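Local coordinates for protein endoglucanase (Uncultured bacterium, PDB 3X17) that hydrolyses internal beta-1,4-glucosidic bonds of cellulose as a family 9 glycoside hydrolase carrying an N-terminal Ig-like domain, at residues 21-26 against 468-473; 337-342 against 377-382; 445-450 against 457-462; 506-511 against 537-542. All blocks are in the same frame, centred on the assembly; numbering follows the deposited sequence.

Interaction 1. Residues 21-26 against 468-473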
loop_
_atom_site.group_PDB
_atom_site.type_symbol
_atom_site.label_atom_id
_atom_site.label_comp_id
_atom_site.label_asym_id
_atom_site.label_seq_id
_atom_site.Cartn_x
_atom_site.Cartn_y
_atom_site.Cartn_z
ATOM N N ASN A 21 -15.103 6.987 9.862
ATOM C CA ASN A 21 -13.935 6.129 10.037
ATOM C C ASN A 21 -14.237 5.170 11.167
ATOM O O ASN A 21 -14.440 5.600 12.318
ATOM C CB ASN A 21 -12.722 6.971 10.430
ATOM C CG ASN A 21 -11.452 6.158 10.493
ATOM O OD1 ASN A 21 -11.409 5.106 11.133
ATOM N ND2 ASN A 21 -10.415 6.615 9.778
ATOM N N GLN A 22 -14.211 3.877 10.864
ATOM C CA GLN A 22 -14.666 2.886 11.820
ATOM C C GLN A 22 -13.656 2.587 12.906
ATOM O O GLN A 22 -13.961 1.879 13.860
ATOM C CB GLN A 22 -15.057 1.599 11.114
ATOM C CG GLN A 22 -16.438 1.650 10.464
ATOM C CD GLN A 22 -16.640 0.527 9.464
ATOM O OE1 GLN A 22 -16.233 -0.611 9.715
ATOM N NE2 GLN A 22 -17.405 0.800 8.418
ATOM N N VAL A 23 -12.438 3.078 12.749
ATOM C CA VAL A 23 -11.502 3.012 13.842
ATOM C C VAL A 23 -11.664 4.312 14.636
ATOM O O VAL A 23 -11.876 4.290 15.846
ATOM C CB VAL A 23 -10.035 2.876 13.356
ATOM C CG1 VAL A 23 -9.086 2.865 14.564
ATOM C CG2 VAL A 23 -9.864 1.589 12.577
ATOM N N GLY A 24 -11.569 5.437 13.938
ATOM C CA GLY A 24 -11.897 6.735 14.544
ATOM C C GLY A 24 -11.007 7.871 14.058
ATOM O O GLY A 24 -10.683 7.955 12.867
ATOM N N TYR A 25 -10.660 8.777 14.972
ATOM C CA TYR A 25 -10.054 10.058 14.599
ATOM C C TYR A 25 -9.060 10.489 15.657
ATOM O O TYR A 25 -9.305 10.293 16.851
ATOM C CB TYR A 25 -11.133 11.140 14.445
ATOM C CG TYR A 25 -12.243 10.784 13.459
ATOM C CD1 TYR A 25 -13.344 10.043 13.872
ATOM C CD2 TYR A 25 -12.206 11.223 12.139
ATOM C CE1 TYR A 25 -14.341 9.680 12.991
ATOM C CE2 TYR A 25 -13.234 10.893 11.241
ATOM C CZ TYR A 25 -14.304 10.131 11.686
ATOM O OH TYR A 25 -15.321 9.759 10.822
ATOM N N HIS A 26 -7.937 11.054 15.222
ATOM C CA HIS A 26 -7.005 11.686 16.145
ATOM C C HIS A 26 -7.594 13.027 16.616
ATOM O O HIS A 26 -8.287 13.702 15.857
ATOM C CB HIS A 26 -5.655 11.909 15.463
ATOM C CG HIS A 26 -4.614 12.499 16.365
ATOM N ND1 HIS A 26 -3.711 11.729 17.067
ATOM C CD2 HIS A 26 -4.363 13.784 16.719
ATOM C CE1 HIS A 26 -2.927 12.512 17.787
ATOM N NE2 HIS A 26 -3.292 13.766 17.582
ATOM N N TYR A 468 -11.511 6.732 4.038
ATOM C CA TYR A 468 -12.217 6.035 2.976
ATOM C C TYR A 468 -12.026 4.511 3.046
ATOM O O TYR A 468 -13.010 3.762 3.008
ATOM C CB TYR A 468 -11.801 6.559 1.602
ATOM C CG TYR A 468 -12.268 5.672 0.466
ATOM C CD1 TYR A 468 -13.553 5.803 -0.064
ATOM C CD2 TYR A 468 -11.392 4.785 -0.158
ATOM C CE1 TYR A 468 -13.977 4.987 -1.115
ATOM C CE2 TYR A 468 -11.796 4.016 -1.239
ATOM C CZ TYR A 468 -13.094 4.099 -1.696
ATOM O OH TYR A 468 -13.512 3.277 -2.729
ATOM N N VAL A 469 -10.787 4.061 3.261
ATOM C CA VAL A 469 -10.545 2.621 3.332
ATOM C C VAL A 469 -11.006 2.058 4.663
ATOM O O VAL A 469 -11.047 0.830 4.833
ATOM C CB VAL A 469 -9.065 2.190 3.079
ATOM C CG1 VAL A 469 -8.579 2.572 1.671
ATOM C CG2 VAL A 469 -8.146 2.710 4.171
ATOM N N LEU A 470 -11.357 2.941 5.601
ATOM C CA LEU A 470 -11.761 2.491 6.914
ATOM C C LEU A 470 -13.225 2.757 7.200
ATOM O O LEU A 470 -13.645 2.730 8.354
ATOM C CB LEU A 470 -10.863 3.074 8.022
ATOM C CG LEU A 470 -9.447 2.496 8.047
ATOM C CD1 LEU A 470 -8.562 3.287 9.017
ATOM C CD2 LEU A 470 -9.457 1.026 8.467
ATOM N N GLY A 471 -13.996 3.017 6.147
ATOM C CA GLY A 471 -15.459 2.975 6.260
ATOM C C GLY A 471 -16.203 4.181 5.700
ATOM O O GLY A 471 -17.448 4.173 5.622
ATOM N N VAL A 472 -15.461 5.190 5.242
ATOM C CA VAL A 472 -16.090 6.343 4.601
ATOM C C VAL A 472 -16.237 6.117 3.098
ATOM O O VAL A 472 -15.497 6.663 2.288
ATOM C CB VAL A 472 -15.400 7.713 4.955
ATOM C CG1 VAL A 472 -16.194 8.907 4.334
ATOM C CG2 VAL A 472 -15.365 7.907 6.473
ATOM N N ASN A 473 -17.220 5.300 2.735
ATOM C CA ASN A 473 -17.399 4.836 1.359
ATOM C C ASN A 473 -18.822 4.278 1.216
ATOM O O ASN A 473 -19.495 4.027 2.216
ATOM C CB ASN A 473 -16.348 3.771 1.017
ATOM C CG ASN A 473 -16.462 2.531 1.902
ATOM O OD1 ASN A 473 -17.509 1.883 1.940
ATOM N ND2 ASN A 473 -15.404 2.237 2.670
HETATM O O HOH W 1 -18.378 3.582 7.992
#
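The Leu470 side chain lies alongside the amide of Asn21, the two pointing the same way: Leu470 CB is 3.8 Å from Asn21 OD1, and Leu470 CD1 is 3.9 Å from Asn21 ND2. Farther along, Val23 CG2 meets Leu470 CD1 at 4.2 Å, which adds an apolar side to the contact. With its CG anti to the backbone N (chi1 -174°), Asn21 turns its carboxamide back over its own turn. There OD1 accepts from Val23 N in the carbonyl plane at 2.8 Å, an Asx turn, and from Gly24 N, which sits above that plane. An alanine in place of Asn21 would probably leave both NH groups without this acceptor and open a gap beside Leu470. The one direct hydrogen bond between the segments is nearly straight, Gln22 N giving to Leu470 O at 2.8 Å and 164°. The Gln22 side chain extends past Gly471, its NE2 coming within 3.6 Å of Gly471 CA; a water joins NE2 to Gly471 O. Gln22 OE1 accepts from Ser485 N and Asn486 N. The contact thus fastens the N-terminal Ig-like domain to the end of helix 456-469 in the catalytic domain: Asn21 ND2 bonds to Asp467 OD1 on that helix, Val23 packs on Val115 and Val119 of helix 115-130, and strand 24-25 edges the Ig-like sheet beside strand 110-112.

Interaction 2. Residues 337-342 against 377-382. With CA (calcium ion), chain E.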
loop_
_atom_site.group_PDB
_atom_site.type_symbol
_atom_site.label_atom_id
_atom_site.label_comp_id
_atom_site.label_asym_id
_atom_site.label_seq_id
_atom_site.Cartn_x
_atom_site.Cartn_y
_atom_site.Cartn_z
ATOM N N ALA A 337 12.585 1.976 -17.883
ATOM C CA ALA A 337 13.251 3.303 -17.809
ATOM C C ALA A 337 12.907 4.040 -16.507
ATOM O O ALA A 337 13.773 4.681 -15.900
ATOM C CB ALA A 337 12.880 4.196 -19.062
ATOM N N ASP A 338 11.655 3.926 -16.068
ATOM C CA ASP A 338 11.265 4.525 -14.816
ATOM C C ASP A 338 11.919 3.843 -13.627
ATOM O O ASP A 338 12.297 4.508 -12.654
ATOM C CB ASP A 338 9.732 4.649 -14.663
ATOM C CG ASP A 338 9.000 3.353 -14.929
ATOM O OD1 ASP A 338 9.611 2.269 -14.802
ATOM O OD2 ASP A 338 7.793 3.421 -15.258
ATOM N N ASP A 339 12.064 2.522 -13.718
ATOM C CA ASP A 339 12.840 1.751 -12.734
ATOM C C ASP A 339 14.338 2.081 -12.734
ATOM O O ASP A 339 14.935 2.253 -11.663
ATOM C CB ASP A 339 12.606 0.245 -12.956
ATOM C CG ASP A 339 11.135 -0.073 -13.157
ATOM O OD1 ASP A 339 10.425 -0.173 -12.152
ATOM O OD2 ASP A 339 10.674 -0.227 -14.310
ATOM N N ARG A 340 14.954 2.208 -13.919
ATOM C CA ARG A 340 16.373 2.630 -13.968
ATOM C C ARG A 340 16.592 4.040 -13.428
ATOM O O ARG A 340 17.553 4.291 -12.693
ATOM C CB ARG A 340 16.970 2.535 -15.377
ATOM C CG ARG A 340 16.996 1.146 -15.968
ATOM C CD ARG A 340 17.521 1.189 -17.421
ATOM N NE ARG A 340 17.433 -0.107 -18.083
ATOM C CZ ARG A 340 18.473 -0.807 -18.535
ATOM N NH1 ARG A 340 19.706 -0.351 -18.402
ATOM N NH2 ARG A 340 18.269 -1.976 -19.122
ATOM N N PHE A 341 15.724 4.973 -13.808
ATOM C CA PHE A 341 15.774 6.326 -13.229
ATOM C C PHE A 341 15.829 6.233 -11.697
ATOM O O PHE A 341 16.736 6.788 -11.042
ATOM C CB PHE A 341 14.538 7.120 -13.680
ATOM C CG PHE A 341 14.338 8.434 -12.950
ATOM C CD1 PHE A 341 15.031 9.571 -13.343
ATOM C CD2 PHE A 341 13.462 8.522 -11.870
ATOM C CE1 PHE A 341 14.821 10.791 -12.713
ATOM C CE2 PHE A 341 13.230 9.744 -11.247
ATOM C CZ PHE A 341 13.962 10.869 -11.640
ATOM N N TRP A 342 14.879 5.484 -11.126
ATOM C CA TRP A 342 14.761 5.396 -9.664
ATOM C C TRP A 342 16.024 4.807 -9.047
ATOM O O TRP A 342 16.551 5.318 -8.070
ATOM C CB TRP A 342 13.532 4.579 -9.289
ATOM C CG TRP A 342 13.410 4.285 -7.825
ATOM C CD1 TRP A 342 13.652 5.141 -6.792
ATOM C CD2 TRP A 342 12.824 3.116 -7.250
ATOM N NE1 TRP A 342 13.334 4.542 -5.594
ATOM C CE2 TRP A 342 12.819 3.296 -5.849
ATOM C CE3 TRP A 342 12.381 1.894 -7.779
ATOM C CZ2 TRP A 342 12.442 2.274 -4.961
ATOM C CZ3 TRP A 342 12.031 0.869 -6.898
ATOM C CH2 TRP A 342 12.037 1.079 -5.503
ATOM N N VAL A 377 4.476 -0.891 -11.517
ATOM C CA VAL A 377 4.797 -0.508 -12.900
ATOM C C VAL A 377 5.793 0.655 -12.925
ATOM O O VAL A 377 6.880 0.560 -13.526
ATOM C CB VAL A 377 3.528 -0.139 -13.680
ATOM C CG1 VAL A 377 3.874 0.394 -15.061
ATOM C CG2 VAL A 377 2.598 -1.368 -13.811
ATOM N N ASN A 378 5.418 1.739 -12.236
ATOM C CA ASN A 378 6.194 2.980 -12.222
ATOM C C ASN A 378 6.445 3.446 -10.788
ATOM O O ASN A 378 5.541 3.891 -10.108
ATOM C CB ASN A 378 5.444 4.068 -12.989
ATOM C CG ASN A 378 6.204 5.362 -13.053
ATOM O OD1 ASN A 378 7.209 5.547 -12.372
ATOM N ND2 ASN A 378 5.694 6.289 -13.836
ATOM N N PRO A 379 7.649 3.214 -10.285
ATOM C CA PRO A 379 7.996 3.602 -8.922
ATOM C C PRO A 379 8.730 4.964 -8.882
ATOM O O PRO A 379 9.260 5.363 -7.837
ATOM C CB PRO A 379 8.956 2.487 -8.507
ATOM C CG PRO A 379 9.684 2.190 -9.727
ATOM C CD PRO A 379 8.648 2.294 -10.859
ATOM N N ALA A 380 8.832 5.634 -10.025
ATOM C CA ALA A 380 9.782 6.727 -10.143
ATOM C C ALA A 380 9.478 7.959 -9.256
ATOM O O ALA A 380 10.359 8.778 -9.054
ATOM C CB ALA A 380 9.966 7.146 -11.623
ATOM N N ALA A 381 8.266 8.069 -8.698
ATOM C CA ALA A 381 7.974 9.198 -7.806
ATOM C C ALA A 381 8.914 9.213 -6.610
ATOM O O ALA A 381 9.233 10.288 -6.076
ATOM C CB ALA A 381 6.537 9.168 -7.334
ATOM N N LEU A 382 9.311 8.030 -6.145
ATOM C CA LEU A 382 10.281 7.939 -5.053
ATOM C C LEU A 382 11.631 8.530 -5.475
ATOM O O LEU A 382 12.379 9.091 -4.671
ATOM C CB LEU A 382 10.469 6.484 -4.625
ATOM C CG LEU A 382 9.269 5.722 -4.029
ATOM C CD1 LEU A 382 9.587 4.224 -3.815
ATOM C CD2 LEU A 382 8.773 6.329 -2.713
HETATM CA CA CA E . 8.611 0.098 -15.141
HETATM O O HOH W 2 7.094 1.543 -16.486
#
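Pro379 CB lies over one face of the Trp342 indole, offset toward the rim, and Pro379 CG is 3.3 Å from Trp342 CE3. Leu382 runs alongside the indole and approaches it obliquely, Leu382 CD1 reaching Trp342 CZ2 at 3.6 Å. The Phe341 ring receives Ala380 O at its edge and in its plane, 3.7 Å from Phe341 CE2. The Asp338 carboxylate and the Asn378 amide, their planes 31° apart, meet where Asp338 OD2 comes 3.3 Å from Asn378 CG. Asn378 OD1 accepts from Ala380 N in an Asx turn. Asp338 CG sits between its backbone N and carbonyl carbon (chi1 51°), a position from which OD1 reaches the calcium ion at 2.4 Å. Asp339 OD2 binds the same ion at 2.2 Å, and the backbone O of Val377 binds it at 2.4 Å. The metal therefore ties the start of helix 337-351 to the loop leading into helix 381-390; a water, Asp333 and Asp335 complete the site. Asp339 OD1 forms a salt bridge with Lys277. Helices of the (alpha/alpha)6 barrel flank the contact: Trp342 touches Ala280 and Met284 of helix 272-288, Pro379 touches Val189 of helix 184-200, and Phe341 rests on helix 354-366.

Interaction 3. Residues 445-450 against 457-462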
loop_
_atom_site.group_PDB
_atom_site.type_symbol
_atom_site.label_atom_id
_atom_site.label_comp_id
_atom_site.label_asym_id
_atom_site.label_seq_id
_atom_site.Cartn_x
_atom_site.Cartn_y
_atom_site.Cartn_z
ATOM N N LEU A 445 1.221 10.976 -2.756
ATOM C CA LEU A 445 1.659 12.132 -3.552
ATOM C C LEU A 445 1.243 13.473 -2.944
ATOM O O LEU A 445 2.026 14.434 -2.974
ATOM C CB LEU A 445 1.230 12.056 -5.023
ATOM C CG LEU A 445 1.548 10.772 -5.799
ATOM C CD1 LEU A 445 0.920 10.849 -7.177
ATOM C CD2 LEU A 445 3.046 10.487 -5.870
ATOM N N LEU A 446 0.048 13.530 -2.356
ATOM C CA LEU A 446 -0.368 14.715 -1.584
ATOM C C LEU A 446 0.601 14.993 -0.438
ATOM O O LEU A 446 1.079 16.117 -0.294
ATOM C CB LEU A 446 -1.781 14.552 -1.018
ATOM C CG LEU A 446 -2.879 14.447 -2.078
ATOM C CD1 LEU A 446 -4.143 13.828 -1.477
ATOM C CD2 LEU A 446 -3.185 15.825 -2.666
ATOM N N LEU A 447 0.988 13.951 0.292
ATOM C CA LEU A 447 1.919 14.133 1.368
ATOM C C LEU A 447 3.313 14.515 0.890
ATOM O O LEU A 447 4.036 15.184 1.615
ATOM C CB LEU A 447 1.974 12.908 2.283
ATOM C CG LEU A 447 0.706 12.625 3.095
ATOM C CD1 LEU A 447 0.822 11.300 3.851
ATOM C CD2 LEU A 447 0.352 13.777 4.034
ATOM N N PHE A 448 3.733 14.050 -0.283
ATOM C CA PHE A 448 5.056 14.459 -0.791
ATOM C C PHE A 448 5.067 15.989 -1.012
ATOM O O PHE A 448 6.025 16.667 -0.648
ATOM C CB PHE A 448 5.395 13.776 -2.111
ATOM C CG PHE A 448 5.864 12.332 -1.975
ATOM C CD1 PHE A 448 6.248 11.807 -0.745
ATOM C CD2 PHE A 448 5.943 11.518 -3.092
ATOM C CE1 PHE A 448 6.687 10.482 -0.634
ATOM C CE2 PHE A 448 6.422 10.194 -2.999
ATOM C CZ PHE A 448 6.785 9.684 -1.766
ATOM N N ALA A 449 4.023 16.488 -1.660
ATOM C CA ALA A 449 3.875 17.904 -1.970
ATOM C C ALA A 449 3.748 18.723 -0.684
ATOM O O ALA A 449 4.488 19.680 -0.473
ATOM C CB ALA A 449 2.636 18.128 -2.897
ATOM N N HIS A 450 2.924 18.243 0.230
ATOM C CA HIS A 450 2.838 18.799 1.572
ATOM C C HIS A 450 4.204 18.926 2.242
ATOM O O HIS A 450 4.445 19.857 3.014
ATOM C CB HIS A 450 1.910 17.953 2.444
ATOM C CG HIS A 450 1.779 18.460 3.851
ATOM N ND1 HIS A 450 1.183 19.668 4.154
ATOM C CD2 HIS A 450 2.194 17.938 5.031
ATOM C CE1 HIS A 450 1.167 19.829 5.468
ATOM N NE2 HIS A 450 1.819 18.820 6.019
ATOM N N GLU A 457 -4.818 21.604 3.254
ATOM C CA GLU A 457 -5.797 20.874 2.492
ATOM C C GLU A 457 -5.234 19.586 1.929
ATOM O O GLU A 457 -5.941 18.672 1.716
ATOM C CB GLU A 457 -6.448 21.723 1.413
ATOM C CG GLU A 457 -5.615 22.065 0.230
ATOM C CD GLU A 457 -6.254 23.123 -0.644
ATOM O OE1 GLU A 457 -7.370 23.574 -0.357
ATOM O OE2 GLU A 457 -5.645 23.484 -1.643
ATOM N N TYR A 458 -3.947 19.519 1.691
ATOM C CA TYR A 458 -3.373 18.297 1.120
ATOM C C TYR A 458 -3.360 17.218 2.203
ATOM O O TYR A 458 -3.784 16.088 1.979
ATOM C CB TYR A 458 -1.974 18.538 0.573
ATOM C CG TYR A 458 -1.940 19.156 -0.814
ATOM C CD1 TYR A 458 -3.107 19.430 -1.515
ATOM C CD2 TYR A 458 -0.733 19.487 -1.405
ATOM C CE1 TYR A 458 -3.063 20.052 -2.770
ATOM C CE2 TYR A 458 -0.674 20.067 -2.664
ATOM C CZ TYR A 458 -1.835 20.342 -3.344
ATOM O OH TYR A 458 -1.751 20.850 -4.624
ATOM N N GLU A 459 -3.000 17.621 3.413
ATOM C CA GLU A 459 -2.982 16.705 4.540
ATOM C C GLU A 459 -4.387 16.203 4.877
ATOM O O GLU A 459 -4.597 15.007 5.173
ATOM C CB GLU A 459 -2.353 17.394 5.742
ATOM C CG GLU A 459 -1.823 16.445 6.796
ATOM C CD GLU A 459 -1.047 17.173 7.892
ATOM O OE1 GLU A 459 0.090 17.596 7.632
ATOM O OE2 GLU A 459 -1.595 17.383 8.986
ATOM N N ARG A 460 -5.364 17.089 4.737
ATOM C CA ARG A 460 -6.746 16.666 4.886
ATOM C C ARG A 460 -7.115 15.641 3.803
ATOM O O ARG A 460 -7.747 14.627 4.103
ATOM C CB ARG A 460 -7.733 17.844 4.875
ATOM C CG ARG A 460 -9.208 17.385 5.044
ATOM C CD ARG A 460 -10.196 18.567 5.011
ATOM N NE ARG A 460 -10.436 19.043 3.643
ATOM C CZ ARG A 460 -10.047 20.233 3.171
ATOM N NH1 ARG A 460 -9.403 21.086 3.967
ATOM N NH2 ARG A 460 -10.293 20.567 1.901
ATOM N N ALA A 461 -6.746 15.929 2.557
ATOM C CA ALA A 461 -7.075 15.039 1.457
ATOM C C ALA A 461 -6.412 13.677 1.634
ATOM O O ALA A 461 -6.987 12.672 1.261
ATOM C CB ALA A 461 -6.706 15.660 0.100
ATOM N N ALA A 462 -5.184 13.650 2.153
ATOM C CA ALA A 462 -4.508 12.397 2.447
ATOM C C ALA A 462 -5.243 11.652 3.561
ATOM O O ALA A 462 -5.481 10.437 3.463
ATOM C CB ALA A 462 -3.048 12.655 2.850
#
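Segments 445-450 and 457-462 run nearly antiparallel, their axes 157° apart in direction and 8.5 Å apart at closest approach, as the two arms of an alpha-alpha hairpin in the (alpha/alpha)6 barrel. Leu446 and Tyr458 bring the backbones nearest, with CA atoms 5.4 Å apart. Their side chains cross at about a right angle: Leu446 CD2 stands over the face of the tyrosine ring, 4.2 Å from its centroid and 26° off the normal, a CH-pi contact. Ala449 CB meets the same ring at CE2, and Arg455 adds a cation-pi contact. The other branch of Leu446 packs on the second helix, its CD1 lying 3.5 Å from Ala461 CB. Next to it, Ala462 CB meets Leu447 CG at 3.8 Å. Phe414 of helix 396-418 also meets Tyr458, and Phe551 of helix 543-558 borders Leu447. At the more solvent-accessible end, His450 ND1 is bonded to Arg455 N, while Glu459 OE1 also has a weak bond to His555. The His450 ring and Glu459 carboxylate planes stand 83° apart. His450 NE2 and Glu459 OE1 lie 2.7 Å from each other, but OE1 stands well off the imidazole plane, and the angle is too poor for a hydrogen bond.

Interaction 4. Residues 506-511 against 537-542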
loop_
_atom_site.group_PDB
_atom_site.type_symbol
_atom_site.label_atom_id
_atom_site.label_comp_id
_atom_site.label_asym_id
_atom_site.label_seq_id
_atom_site.Cartn_x
_atom_site.Cartn_y
_atom_site.Cartn_z
ATOM N N LEU A 506 -4.512 -6.493 6.944
ATOM C CA LEU A 506 -4.313 -6.575 5.471
ATOM C C LEU A 506 -5.366 -5.757 4.726
ATOM O O LEU A 506 -6.573 -5.977 4.891
ATOM C CB LEU A 506 -4.359 -8.030 4.981
ATOM C CG LEU A 506 -3.400 -9.042 5.596
ATOM C CD1 LEU A 506 -3.887 -10.459 5.269
ATOM C CD2 LEU A 506 -1.995 -8.829 5.030
ATOM N N LEU A 507 -4.906 -4.881 3.839
ATOM C CA LEU A 507 -5.801 -4.131 2.975
ATOM C C LEU A 507 -6.167 -4.939 1.713
ATOM O O LEU A 507 -5.290 -5.261 0.900
ATOM C CB LEU A 507 -5.122 -2.816 2.564
ATOM C CG LEU A 507 -5.788 -1.905 1.524
ATOM C CD1 LEU A 507 -7.146 -1.381 2.020
ATOM C CD2 LEU A 507 -4.871 -0.737 1.195
ATOM N N VAL A 508 -7.470 -5.120 1.472
ATOM C CA VAL A 508 -7.924 -5.727 0.228
ATOM C C VAL A 508 -7.940 -4.729 -0.906
ATOM O O VAL A 508 -7.996 -3.528 -0.680
ATOM C CB VAL A 508 -9.302 -6.431 0.356
ATOM C CG1 VAL A 508 -9.229 -7.588 1.360
ATOM C CG2 VAL A 508 -10.428 -5.442 0.717
ATOM N N GLY A 509 -7.808 -5.231 -2.131
ATOM C CA GLY A 509 -7.806 -4.395 -3.321
ATOM C C GLY A 509 -8.938 -3.375 -3.398
ATOM O O GLY A 509 -8.718 -2.252 -3.829
ATOM N N GLY A 510 -10.163 -3.814 -3.161
ATOM C CA GLY A 510 -11.321 -2.919 -3.186
ATOM C C GLY A 510 -12.035 -2.832 -4.541
ATOM O O GLY A 510 -11.726 -3.585 -5.468
ATOM N N PRO A 511 -12.921 -1.831 -4.687
ATOM C CA PRO A 511 -13.809 -1.665 -5.831
ATOM C C PRO A 511 -13.073 -1.666 -7.158
ATOM O O PRO A 511 -11.980 -1.081 -7.278
ATOM C CB PRO A 511 -14.440 -0.283 -5.604
ATOM C CG PRO A 511 -14.378 -0.048 -4.155
ATOM C CD PRO A 511 -13.309 -0.966 -3.564
ATOM N N GLU A 537 -10.199 -10.270 -7.441
ATOM C CA GLU A 537 -9.957 -8.983 -8.049
ATOM C C GLU A 537 -10.509 -7.806 -7.248
ATOM O O GLU A 537 -10.387 -6.686 -7.608
ATOM C CB GLU A 537 -10.424 -8.973 -9.503
ATOM C CG GLU A 537 -11.847 -8.692 -9.746
ATOM C CD GLU A 537 -12.717 -9.852 -9.481
ATOM O OE1 GLU A 537 -13.681 -10.094 -10.191
ATOM O OE2 GLU A 537 -12.438 -10.520 -8.516
ATOM N N THR A 538 -11.084 -8.106 -6.120
ATOM C CA THR A 538 -11.831 -7.144 -5.336
ATOM C C THR A 538 -11.476 -7.307 -3.856
ATOM O O THR A 538 -11.484 -6.339 -3.083
ATOM C CB THR A 538 -13.324 -7.437 -5.570
ATOM O OG1 THR A 538 -13.846 -6.562 -6.579
ATOM C CG2 THR A 538 -14.108 -7.444 -4.363
ATOM N N ASN A 539 -11.202 -8.543 -3.448
ATOM C CA ASN A 539 -11.182 -8.876 -2.027
ATOM C C ASN A 539 -9.931 -9.646 -1.645
ATOM O O ASN A 539 -9.922 -10.454 -0.699
ATOM C CB ASN A 539 -12.430 -9.664 -1.628
ATOM C CG ASN A 539 -12.741 -9.551 -0.147
ATOM O OD1 ASN A 539 -12.619 -8.468 0.460
ATOM N ND2 ASN A 539 -13.149 -10.662 0.453
ATOM N N GLU A 540 -8.879 -9.413 -2.407
ATOM C CA GLU A 540 -7.585 -10.014 -2.109
ATOM C C GLU A 540 -6.604 -8.927 -1.628
ATOM O O GLU A 540 -6.444 -7.883 -2.288
ATOM C CB GLU A 540 -7.012 -10.714 -3.350
ATOM C CG GLU A 540 -5.737 -11.528 -3.013
ATOM C CD GLU A 540 -5.005 -12.084 -4.218
ATOM O OE1 GLU A 540 -5.214 -11.587 -5.348
ATOM O OE2 GLU A 540 -4.181 -13.014 -4.024
ATOM N N PRO A 541 -5.903 -9.199 -0.525
ATOM C CA PRO A 541 -4.836 -8.319 -0.063
ATOM C C PRO A 541 -3.577 -8.516 -0.887
ATOM O O PRO A 541 -3.488 -9.491 -1.627
ATOM C CB PRO A 541 -4.611 -8.772 1.381
ATOM C CG PRO A 541 -4.975 -10.211 1.373
ATOM C CD PRO A 541 -6.077 -10.372 0.346
ATOM N N ALA A 542 -2.650 -7.565 -0.828
ATOM C CA ALA A 542 -1.330 -7.728 -1.406
ATOM C C ALA A 542 -0.321 -6.852 -0.668
ATOM O O ALA A 542 -0.691 -5.823 -0.068
ATOM C CB ALA A 542 -1.361 -7.382 -2.914
HETATM O O HOH W 3 -9.364 -4.530 -6.208
#
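Val508 and Pro541 bring two loop segments of the (alpha/alpha)6 barrel domain together, their CA atoms 4.0 Å apart; the segments run antiparallel without forming a regular sheet. Two backbone hydrogen bonds join them. Gly509 N gives to Glu540 O at 3.0 Å and Gly510 N to Thr538 O at 2.9 Å, and in both the donor stands above the acceptor's carbonyl plane, 49° out of it in the first. Gly510 has backbone angles (phi 93°) that would jam any side chain against the preceding carbonyl, consistent with a residue that has none. A water gives to both Gly510 O and Glu537 O, extending the link by one step. Weaker polar contact comes from a CA-H...O approach of Pro541 CA to Leu507 O.

Two apolar contacts add to this: Leu506 CB meets Pro541 CB at 3.7 Å, and Val508 CG1 comes within 4.3 Å of Pro541 CD. Separately, the methyls of Val508 straddle the Asn539 amide oxygen, CG1 at 3.6 Å and CG2 at 3.7 Å from OD1. An alanine in place of Val508 would remove the methyls that meet Asn539 OD1 and Pro541 CD and would probably open a gap there. The polar side chains bond to other parts of the domain: Asn539 OD1 to Tyr529 OH and ND2 to Asp531, Glu537 OE1 to Gln516 N, and Glu540 OE2 to Gly178 N. Helix 435-452 lies close, Asn436 ND2 bonding to Val508 O.

Overall arrangement
All four contacts are largely buried, though interaction 2 has an exposed margin at Val377 and interaction 3 is partly exposed at His450 and Glu459. Interaction 1 spans the Ig-like and catalytic domains, whereas interactions 2, 3 and 4 lie inside the catalytic domain. Interactions 1 and 3 both use helix 456-469, its C-terminal end in one and its earlier turns in the other. Interaction 3 is mostly apolar helix packing; interaction 2 adds a calcium ion to such packing; interactions 1 and 4 use one and two backbone hydrogen bonds, each with a bridging water. Tyr468 touches Pro511 to connect interactions 1 and 4, and Leu382 touches Phe448 to connect interactions 2 and 3.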